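Local coordinates for protein adenylyltransferase MntA (Shewanella oneidensis MR-1, PDB 6M6U), which neutralises its cognate toxin HepT by magnesium-dependent transfer of up to three AMP units from ATP onto a toxin tyrosine, and also binds its own promoter, at residues 8-11 against 12-16; 58-61 against 62-65. The protein carries 2 engineered substitutions. All blocks are in the same frame, centred on the assembly; numbering follows the deposited sequence.

Contact 1 of 2, residues 8-11 against 12-16; sequences KIIK and LLRDN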
# COMPACT_ATOMS: atom_id res chain seq x y z
N LYS E 8 29.15 6.81 -8.72
CA LYS E 8 28.14 7.81 -8.42
C LYS E 8 27.64 7.67 -6.99
O LYS E 8 27.43 8.68 -6.30
CB LYS E 8 26.98 7.69 -9.42
CG LYS E 8 26.12 8.94 -9.55
CD LYS E 8 24.91 8.68 -10.46
CE LYS E 8 25.34 8.25 -11.85
NZ LYS E 8 24.18 8.18 -12.79
N ILE E 9 27.45 6.43 -6.53
CA ILE E 9 27.06 6.18 -5.15
C ILE E 9 28.10 6.75 -4.19
O ILE E 9 27.78 7.42 -3.21
CB ILE E 9 26.85 4.68 -4.91
CG1 ILE E 9 25.57 4.20 -5.60
CG2 ILE E 9 26.84 4.36 -3.41
CD1 ILE E 9 25.30 2.72 -5.46
N ILE E 10 29.38 6.47 -4.47
CA ILE E 10 30.45 6.89 -3.57
C ILE E 10 30.52 8.41 -3.50
O ILE E 10 30.58 8.99 -2.41
CB ILE E 10 31.79 6.28 -4.02
CG1 ILE E 10 31.75 4.76 -3.84
CG2 ILE E 10 32.96 6.90 -3.24
CD1 ILE E 10 32.85 4.02 -4.57
N LYS E 11 30.48 9.08 -4.65
CA LYS E 11 30.61 10.53 -4.66
C LYS E 11 29.45 11.19 -3.91
O LYS E 11 29.67 12.08 -3.08
CB LYS E 11 30.70 11.06 -6.09
CG LYS E 11 30.66 12.57 -6.15
CD LYS E 11 30.97 13.12 -7.54
CE LYS E 11 30.92 14.64 -7.52
NZ LYS E 11 31.70 15.19 -6.37
N LEU E 12 28.22 10.76 -4.21
CA LEU E 12 27.05 11.36 -3.57
C LEU E 12 27.12 11.26 -2.05
O LEU E 12 26.83 12.22 -1.34
CB LEU E 12 25.78 10.70 -4.09
CG LEU E 12 25.31 11.18 -5.46
CD1 LEU E 12 24.20 10.27 -5.97
CD2 LEU E 12 24.82 12.62 -5.36
N LEU E 13 27.48 10.08 -1.53
CA LEU E 13 27.54 9.91 -0.08
C LEU E 13 28.72 10.67 0.52
O LEU E 13 28.58 11.30 1.57
CB LEU E 13 27.62 8.42 0.27
CG LEU E 13 26.44 7.56 -0.19
CD1 LEU E 13 26.72 6.09 0.08
CD2 LEU E 13 25.15 8.00 0.50
N ARG E 14 29.89 10.62 -0.13
CA ARG E 14 31.03 11.39 0.35
C ARG E 14 30.70 12.88 0.40
O ARG E 14 31.02 13.56 1.38
CB ARG E 14 32.24 11.14 -0.53
CG ARG E 14 32.86 9.78 -0.35
CD ARG E 14 34.26 9.91 0.21
NE ARG E 14 35.23 10.22 -0.82
CZ ARG E 14 36.39 10.83 -0.60
NH1 ARG E 14 36.71 11.22 0.63
NH2 ARG E 14 37.22 11.07 -1.60
N ASP E 15 30.05 13.39 -0.65
CA ASP E 15 29.70 14.81 -0.70
C ASP E 15 28.64 15.19 0.32
O ASP E 15 28.54 16.38 0.65
CB ASP E 15 29.19 15.19 -2.09
CG ASP E 15 30.26 15.06 -3.17
OD1 ASP E 15 31.42 14.75 -2.83
OD2 ASP E 15 29.93 15.29 -4.35
N ASN E 16 27.85 14.24 0.83
CA ASN E 16 26.71 14.57 1.67
C ASN E 16 26.81 14.09 3.11
O ASN E 16 26.01 14.52 3.94
CB ASN E 16 25.42 14.01 1.05
CG ASN E 16 24.92 14.85 -0.11
OD1 ASN E 16 24.16 15.80 0.08
ND2 ASN E 16 25.34 14.51 -1.32

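Contact 2 of 2, residues 58-61 against 62-65; sequences LAQK and LASA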
# COMPACT_ATOMS: atom_id res chain seq x y z
N LEU E 58 18.60 11.89 1.82
CA LEU E 58 19.76 11.51 1.03
C LEU E 58 19.47 10.27 0.18
O LEU E 58 19.87 10.20 -0.98
CB LEU E 58 20.96 11.27 1.94
CG LEU E 58 22.25 10.83 1.26
CD1 LEU E 58 22.58 11.78 0.11
CD2 LEU E 58 23.39 10.80 2.26
N ALA E 59 18.75 9.30 0.75
CA ALA E 59 18.38 8.11 0.00
C ALA E 59 17.58 8.47 -1.25
O ALA E 59 17.87 7.97 -2.35
CB ALA E 59 17.58 7.15 0.89
N GLN E 60 16.59 9.35 -1.10
CA GLN E 60 15.79 9.75 -2.26
C GLN E 60 16.63 10.53 -3.26
O GLN E 60 16.38 10.46 -4.47
CB GLN E 60 14.57 10.56 -1.84
CG GLN E 60 13.77 9.96 -0.69
CD GLN E 60 13.66 8.45 -0.75
OE1 GLN E 60 13.36 7.87 -1.79
NE2 GLN E 60 13.90 7.79 0.39
N LYS E 61 17.64 11.28 -2.79
CA LYS E 61 18.53 11.94 -3.74
C LYS E 61 19.37 10.93 -4.50
O LYS E 61 19.57 11.07 -5.71
CB LYS E 61 19.42 12.96 -3.03
CG LYS E 61 20.09 13.92 -4.01
CD LYS E 61 21.14 14.82 -3.36
CE LYS E 61 20.73 15.24 -1.96
NZ LYS E 61 19.69 16.30 -1.98
N LEU E 62 19.87 9.89 -3.82
CA LEU E 62 20.50 8.79 -4.54
C LEU E 62 19.51 8.10 -5.46
O LEU E 62 19.84 7.76 -6.60
CB LEU E 62 21.10 7.78 -3.56
CG LEU E 62 22.58 7.94 -3.22
CD1 LEU E 62 22.79 9.18 -2.38
CD2 LEU E 62 23.10 6.70 -2.51
N ALA E 63 18.29 7.87 -4.97
CA ALA E 63 17.27 7.21 -5.77
C ALA E 63 17.04 7.95 -7.09
O ALA E 63 16.93 7.33 -8.15
CB ALA E 63 15.97 7.11 -4.98
N SER E 64 17.01 9.29 -7.04
CA SER E 64 16.83 10.07 -8.25
C SER E 64 18.06 10.01 -9.15
O SER E 64 17.94 9.98 -10.38
CB SER E 64 16.51 11.52 -7.88
OG SER E 64 16.46 12.34 -9.03
N ALA E 65 19.26 9.99 -8.56
CA ALA E 65 20.47 9.92 -9.37
C ALA E 65 20.62 8.56 -10.04
O ALA E 65 21.11 8.47 -11.17
CB ALA E 65 21.70 10.23 -8.52

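Contact 1 of 2, residues 8-11 against 12-16
Lys11 NZ reaches Asp15 OD2 at 2.7 Å, an i to i+4 salt bridge on the exposed flank of helix 6-16. The ammonium approaches the syn lone pair of OD2, facing OD1. Lys11 sets out along the helix with CG anti to its own N (chi1 173°) and stays extended until chi4 (48°), which turns NZ toward OD2; its CG also lies 3.3 Å from Asp15 OD2. The same two residues are joined through the backbone, where Asp15 N donates to Lys11 O at 2.8 Å. Three further bonds run from Leu12, Leu13 and Arg14 to Lys8, Ile9 and Ile10, all close to straight, the i to i+4 pattern of an alpha-helix.

Ile9 and Leu13 form the buried face. They run alongside each other, CG2 of Ile9 3.9 Å from CD1 of Leu13, and both pack on Ile42 of the sheet. A separate contact is made by the aliphatic start of Arg14, whose CG lies 4.1 Å from Ile10 CG2; Trp94 touches both side chains. Asn16, one turn after Leu12, folds its amide back, ND2 donating to Leu12 O at 2.7 Å with that oxygen only 5° out of the amide plane. The chemistry implies an amphipathic helix: an ion pair on its exposed flank, aliphatic branches against the nucleotidyltransferase sheet, and a late carbonyl satisfied by a side-chain amide.

Contact 2 of 2, residues 58-61 against 62-65
This is a local i to i+4 contact within helix 52-66, a largely buried pair of successive segments lying between helix 6-16, strand 70-74 and a chain of the HepT toxin. Four successive backbone bonds define it. Ala63 N to Ala59 O is the shortest at 2.7 Å, with the donor in the carbonyl plane, whereas Ser64 N meets Gln60 O at 2.9 Å from 32° off that plane. Ala65 N to Lys61 O closes the series at 3.1 Å.

The side-chain part is carried by two leucines. Leu58 and Leu62 meet at an oblique angle, their CD1 methyls 3.6 Å apart, and CD1 of Leu62 also lies 3.4 Å from Leu58 O. In Leu58 a trans chi1 (179°), with chi2 at 51°, carries CD1 on toward Leu62.

Helix 52-66 is the crossover of a beta-alpha-beta unit, linking parallel strands 40-46 and 70-74 of the polymerase beta-type nucleotidyltransferase fold. On the strand side Ala59 packs on Leu72, and the side chain of Ala59 is about 6 Å from that of Asp71, a magnesium ligand. Elsewhere Gln60 turns its amide back so that NE2 donates to Trp56 O, leaving OE1 4.2 Å from Ala63 CB. Gln60, Ala63 and Ser64 pack on Gly95, Arg70 and Lys91 of the toxin chain, respectively, in keeping with the importance of this helix for HepT binding.

From the N terminus, contact 1 comes first, within helix 6-16; the chain then runs through strands 20-26 and 40-46 before contact 2 forms in helix 52-66. Each lies inside one helix, where every i to i+4 bond closes a single turn and no longer loop, and the two follow in series, neither nested nor crossed. Their centres are 10 Å apart and the helices touch directly: Leu13 CD2 meets Leu58 CD2 at 3.7 Å, and Leu12 CD1 meets Ala65 CB at 3.6 Å. Together they join the N-terminal helix to the crossover helix. Contact 1 leans on strands 20-26, 40-46 and 91-94, while contact 2 adds strand 70-74, outermost of the sheet within this chain, and the toxin.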